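Local coordinates for peptidoglycan D,D-transpeptidase FtsI (Yersinia pestis, PDB 6SYN), which probably cross-links septal peptidoglycan during cell division as a class B penicillin-binding D,D-transpeptidase, at residues V254-V268 against L312-Y325. Sequence-based numbering, arbitrary orientation.
Sequences VKPMVVMTALQHGVV and LALAMPSSALVDTY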
loop_
_atom_site.group_PDB
_atom_site.type_symbol
_atom_site.label_atom_id
_atom_site.label_comp_id
_atom_site.label_asym_id
_atom_site.label_seq_id
_atom_site.Cartn_x
_atom_site.Cartn_y
_atom_site.Cartn_z
ATOM N N VAL A 254 -0.026 13.658 10.156
ATOM C CA VAL A 254 -0.862 14.855 9.818
ATOM C C VAL A 254 -0.102 16.155 10.118
ATOM O O VAL A 254 -0.402 17.169 9.452
ATOM C CB VAL A 254 -2.210 14.858 10.566
ATOM C CG1 VAL A 254 -3.090 13.694 10.149
ATOM C CG2 VAL A 254 -2.036 14.898 12.076
ATOM N N LYS A 255 0.827 16.127 11.082
ATOM C CA LYS A 255 1.398 17.322 11.768
ATOM C C LYS A 255 1.957 18.337 10.775
ATOM O O LYS A 255 1.852 19.535 11.027
ATOM C CB LYS A 255 2.469 16.913 12.783
ATOM C CG LYS A 255 1.920 16.271 14.047
ATOM C CD LYS A 255 2.975 15.941 15.078
ATOM C CE LYS A 255 2.382 15.347 16.339
ATOM N NZ LYS A 255 3.406 14.642 17.142
ATOM N N PRO A 256 2.597 17.931 9.654
ATOM C CA PRO A 256 3.039 18.899 8.648
ATOM C C PRO A 256 1.908 19.785 8.099
ATOM O O PRO A 256 2.197 20.912 7.750
ATOM C CB PRO A 256 3.664 18.021 7.556
ATOM C CG PRO A 256 4.140 16.807 8.320
ATOM C CD PRO A 256 3.044 16.566 9.338
ATOM N N MET A 257 0.668 19.285 8.055
ATOM C CA MET A 257 -0.514 20.077 7.618
ATOM C C MET A 257 -0.995 20.985 8.758
ATOM O O MET A 257 -1.547 22.056 8.453
ATOM C CB MET A 257 -1.659 19.177 7.152
ATOM C CG MET A 257 -1.287 18.301 5.977
ATOM S SD MET A 257 -2.685 17.314 5.399
ATOM C CE MET A 257 -2.696 15.987 6.603
ATOM N N VAL A 258 -0.788 20.600 10.018
ATOM C CA VAL A 258 -1.154 21.465 11.180
ATOM C C VAL A 258 -0.247 22.700 11.163
ATOM O O VAL A 258 -0.764 23.825 11.323
ATOM C CB VAL A 258 -1.054 20.736 12.531
ATOM C CG1 VAL A 258 -1.417 21.667 13.680
ATOM C CG2 VAL A 258 -1.905 19.475 12.572
ATOM N N VAL A 259 1.056 22.483 10.977
ATOM C CA VAL A 259 2.088 23.558 10.910
ATOM C C VAL A 259 1.738 24.490 9.747
ATOM O O VAL A 259 1.811 25.711 9.939
ATOM C CB VAL A 259 3.506 22.968 10.785
ATOM C CG1 VAL A 259 4.544 24.024 10.440
ATOM C CG2 VAL A 259 3.901 22.233 12.055
ATOM N N MET A 260 1.343 23.935 8.601
ATOM C CA MET A 260 0.978 24.717 7.390
ATOM C C MET A 260 -0.209 25.636 7.710
ATOM O O MET A 260 -0.103 26.848 7.453
ATOM C CB MET A 260 0.631 23.792 6.216
ATOM C CG MET A 260 1.861 23.181 5.558
ATOM S SD MET A 260 1.481 21.809 4.439
ATOM C CE MET A 260 3.135 21.277 4.006
ATOM N N THR A 261 -1.285 25.088 8.271
ATOM C CA THR A 261 -2.519 25.841 8.616
ATOM C C THR A 261 -2.160 27.006 9.548
ATOM O O THR A 261 -2.574 28.138 9.259
ATOM C CB THR A 261 -3.576 24.914 9.232
ATOM O OG1 THR A 261 -3.713 23.782 8.373
ATOM C CG2 THR A 261 -4.926 25.577 9.395
ATOM N N ALA A 262 -1.415 26.727 10.621
ATOM C CA ALA A 262 -1.067 27.690 11.693
ATOM C C ALA A 262 -0.235 28.844 11.119
ATOM O O ALA A 262 -0.456 29.991 11.541
ATOM C CB ALA A 262 -0.340 26.977 12.807
ATOM N N LEU A 263 0.685 28.551 10.196
ATOM C CA LEU A 263 1.484 29.579 9.477
ATOM C C LEU A 263 0.541 30.494 8.677
ATOM O O LEU A 263 0.627 31.724 8.862
ATOM C CB LEU A 263 2.519 28.889 8.580
ATOM C CG LEU A 263 3.678 28.207 9.310
ATOM C CD1 LEU A 263 4.523 27.376 8.358
ATOM C CD2 LEU A 263 4.551 29.223 10.020
ATOM N N GLN A 264 -0.348 29.922 7.855
ATOM C CA GLN A 264 -1.306 30.683 7.005
ATOM C C GLN A 264 -2.227 31.544 7.875
ATOM O O GLN A 264 -2.491 32.689 7.482
ATOM C CB GLN A 264 -2.168 29.756 6.150
ATOM C CG GLN A 264 -3.142 30.508 5.256
ATOM C CD GLN A 264 -3.420 29.762 3.977
ATOM O OE1 GLN A 264 -2.796 30.010 2.946
ATOM N NE2 GLN A 264 -4.355 28.826 4.040
ATOM N N HIS A 265 -2.713 31.004 8.996
ATOM C CA HIS A 265 -3.654 31.685 9.927
ATOM C C HIS A 265 -2.912 32.724 10.778
ATOM O O HIS A 265 -3.574 33.371 11.604
ATOM C CB HIS A 265 -4.385 30.654 10.800
ATOM C CG HIS A 265 -5.546 29.997 10.132
ATOM N ND1 HIS A 265 -6.833 30.114 10.616
ATOM C CD2 HIS A 265 -5.626 29.219 9.031
ATOM C CE1 HIS A 265 -7.657 29.428 9.845
ATOM N NE2 HIS A 265 -6.941 28.870 8.867
ATOM N N GLY A 266 -1.594 32.862 10.602
ATOM C CA GLY A 266 -0.750 33.834 11.324
ATOM C C GLY A 266 -0.708 33.558 12.820
ATOM O O GLY A 266 -0.368 34.481 13.582
ATOM N N VAL A 267 -1.029 32.329 13.230
ATOM C CA VAL A 267 -1.030 31.881 14.654
ATOM C C VAL A 267 0.418 31.862 15.163
ATOM O O VAL A 267 0.637 32.176 16.355
ATOM C CB VAL A 267 -1.718 30.508 14.775
ATOM C CG1 VAL A 267 -1.330 29.757 16.039
ATOM C CG2 VAL A 267 -3.227 30.644 14.675
ATOM N N VAL A 268 1.361 31.507 14.285
ATOM C CA VAL A 268 2.824 31.408 14.577
ATOM C C VAL A 268 3.599 31.914 13.355
ATOM O O VAL A 268 2.967 32.185 12.310
ATOM C CB VAL A 268 3.256 29.968 14.926
ATOM C CG1 VAL A 268 2.863 29.575 16.340
ATOM C CG2 VAL A 268 2.728 28.950 13.925
ATOM N N LEU A 312 -1.440 24.587 18.536
ATOM C CA LEU A 312 -1.609 25.222 17.196
ATOM C C LEU A 312 -3.057 25.045 16.718
ATOM O O LEU A 312 -3.657 26.039 16.272
ATOM C CB LEU A 312 -0.613 24.617 16.198
ATOM C CG LEU A 312 0.869 24.893 16.467
ATOM C CD1 LEU A 312 1.741 24.262 15.388
ATOM C CD2 LEU A 312 1.152 26.387 16.573
ATOM N N ALA A 313 -3.589 23.824 16.811
ATOM C CA ALA A 313 -5.009 23.491 16.541
ATOM C C ALA A 313 -5.936 24.430 17.321
ATOM O O ALA A 313 -6.831 25.017 16.687
ATOM C CB ALA A 313 -5.280 22.057 16.907
ATOM N N LEU A 314 -5.728 24.560 18.638
ATOM C CA LEU A 314 -6.681 25.223 19.573
ATOM C C LEU A 314 -6.529 26.752 19.529
ATOM O O LEU A 314 -7.402 27.430 20.099
ATOM C CB LEU A 314 -6.481 24.675 20.993
ATOM C CG LEU A 314 -7.076 23.289 21.248
ATOM C CD1 LEU A 314 -6.510 22.668 22.517
ATOM C CD2 LEU A 314 -8.593 23.346 21.328
ATOM N N ALA A 315 -5.496 27.289 18.866
ATOM C CA ALA A 315 -5.391 28.737 18.554
ATOM C C ALA A 315 -6.120 29.027 17.233
ATOM O O ALA A 315 -5.952 30.142 16.696
ATOM C CB ALA A 315 -3.946 29.177 18.508
ATOM N N MET A 316 -6.906 28.069 16.729
ATOM C CA MET A 316 -7.670 28.207 15.460
ATOM C C MET A 316 -9.047 27.571 15.608
ATOM O O MET A 316 -9.248 26.736 16.486
ATOM C CB MET A 316 -6.924 27.535 14.303
ATOM C CG MET A 316 -5.560 28.141 14.044
ATOM S SD MET A 316 -4.772 27.523 12.536
ATOM C CE MET A 316 -4.297 25.879 13.067
ATOM N N PRO A 317 -10.033 27.956 14.761
ATOM C CA PRO A 317 -11.325 27.277 14.708
ATOM C C PRO A 317 -11.159 25.819 14.258
ATOM O O PRO A 317 -10.291 25.555 13.437
ATOM C CB PRO A 317 -12.143 28.037 13.653
ATOM C CG PRO A 317 -11.398 29.335 13.431
ATOM C CD PRO A 317 -9.953 29.056 13.789
ATOM N N SER A 318 -12.002 24.927 14.784
ATOM C CA SER A 318 -12.019 23.473 14.474
ATOM C C SER A 318 -12.059 23.246 12.957
ATOM O O SER A 318 -11.501 22.229 12.512
ATOM C CB SER A 318 -13.172 22.785 15.161
ATOM O OG SER A 318 -14.404 23.197 14.603
ATOM N N SER A 319 -12.675 24.164 12.200
ATOM C CA SER A 319 -12.929 24.052 10.737
ATOM C C SER A 319 -11.631 24.163 9.922
ATOM O O SER A 319 -11.629 23.676 8.771
ATOM C CB SER A 319 -13.924 25.087 10.291
ATOM O OG SER A 319 -13.387 26.389 10.459
ATOM N N ALA A 320 -10.582 24.788 10.471
ATOM C CA ALA A 320 -9.310 25.072 9.759
ATOM C C ALA A 320 -8.610 23.763 9.365
ATOM O O ALA A 320 -8.379 23.567 8.150
ATOM C CB ALA A 320 -8.410 25.943 10.602
ATOM N N LEU A 321 -8.286 22.901 10.336
ATOM C CA LEU A 321 -7.604 21.603 10.071
ATOM C C LEU A 321 -8.531 20.689 9.263
ATOM O O LEU A 321 -8.007 19.850 8.494
ATOM C CB LEU A 321 -7.189 20.933 11.386
ATOM C CG LEU A 321 -5.955 21.519 12.062
ATOM C CD1 LEU A 321 -5.733 20.884 13.424
ATOM C CD2 LEU A 321 -4.725 21.343 11.190
ATOM N N VAL A 322 -9.847 20.846 9.431
ATOM C CA VAL A 322 -10.872 20.080 8.662
ATOM C C VAL A 322 -10.806 20.528 7.198
ATOM O O VAL A 322 -10.910 19.665 6.319
ATOM C CB VAL A 322 -12.288 20.225 9.253
ATOM C CG1 VAL A 322 -13.328 19.508 8.402
ATOM C CG2 VAL A 322 -12.343 19.714 10.685
ATOM N N ASP A 323 -10.606 21.822 6.947
ATOM C CA ASP A 323 -10.453 22.366 5.571
ATOM C C ASP A 323 -9.121 21.907 4.957
ATOM O O ASP A 323 -9.131 21.489 3.789
ATOM C CB ASP A 323 -10.566 23.891 5.541
ATOM C CG ASP A 323 -10.975 24.400 4.172
ATOM O OD1 ASP A 323 -12.144 24.155 3.790
ATOM O OD2 ASP A 323 -10.116 24.999 3.485
ATOM N N THR A 324 -8.011 21.979 5.695
ATOM C CA THR A 324 -6.661 21.663 5.159
ATOM C C THR A 324 -6.544 20.163 4.857
ATOM O O THR A 324 -5.995 19.833 3.792
ATOM C CB THR A 324 -5.541 22.144 6.087
ATOM O OG1 THR A 324 -5.653 23.560 6.237
ATOM C CG2 THR A 324 -4.169 21.795 5.547
ATOM N N TYR A 325 -7.016 19.281 5.743
ATOM C CA TYR A 325 -6.934 17.812 5.531
ATOM C C TYR A 325 -7.781 17.444 4.308
ATOM O O TYR A 325 -7.326 16.596 3.508
ATOM C CB TYR A 325 -7.404 17.024 6.754
ATOM C CG TYR A 325 -6.559 17.128 7.998
ATOM C CD1 TYR A 325 -5.544 18.061 8.136
ATOM C CD2 TYR A 325 -6.827 16.314 9.080
ATOM C CE1 TYR A 325 -4.804 18.157 9.304
ATOM C CE2 TYR A 325 -6.099 16.393 10.254
ATOM C CZ TYR A 325 -5.084 17.321 10.369
ATOM O OH TYR A 325 -4.379 17.395 11.534
#
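A buried, mainly apolar helix packing in the transpeptidase domain brings Thr261 of helix 255-264 against Met316 and Ala320, where that helix meets the end of helix 306-314, the turn after it and helix 319-325. The axes of 255-264 and 319-325 approach to 9.8 Å at 119°. Val258 is a knob in a hole formed by Leu312, Ala313, Leu321 and Tyr325: its CG1, anti to the backbone N (chi1 179°), points to Leu312, while CG2 lies 3.7 Å from Leu321 CD2 and also meets the edge of the Tyr325 ring. Met257 CE lies over a face of that ring, nearest CD1, a CH-pi contact; Tyr325 OH is hydrogen-bonded to Phe360 O. One polar link interrupts the apolar surface: Thr261 OG1 donates to Met257 O (2.8 Å), and Thr324 OG1, 2.9 Å from Thr261 OG1, could donate to it, though Ala320 O is a weaker alternative. Met316 SD sits over a face of the His265 imidazole, 3.9 Å from its centroid. Past the Schellman turn at Gly266, Val267 CG1 touches Ala315 CB and Val268 CG1 packs on Leu312 CD2 (3.6 Å). Lys255, a ligand-pocket residue whose NZ bonds Ser304 and Asn306, is consistent with the SxxK helix of penicillin-binding transpeptidases, packed within their mainly helical subdomain.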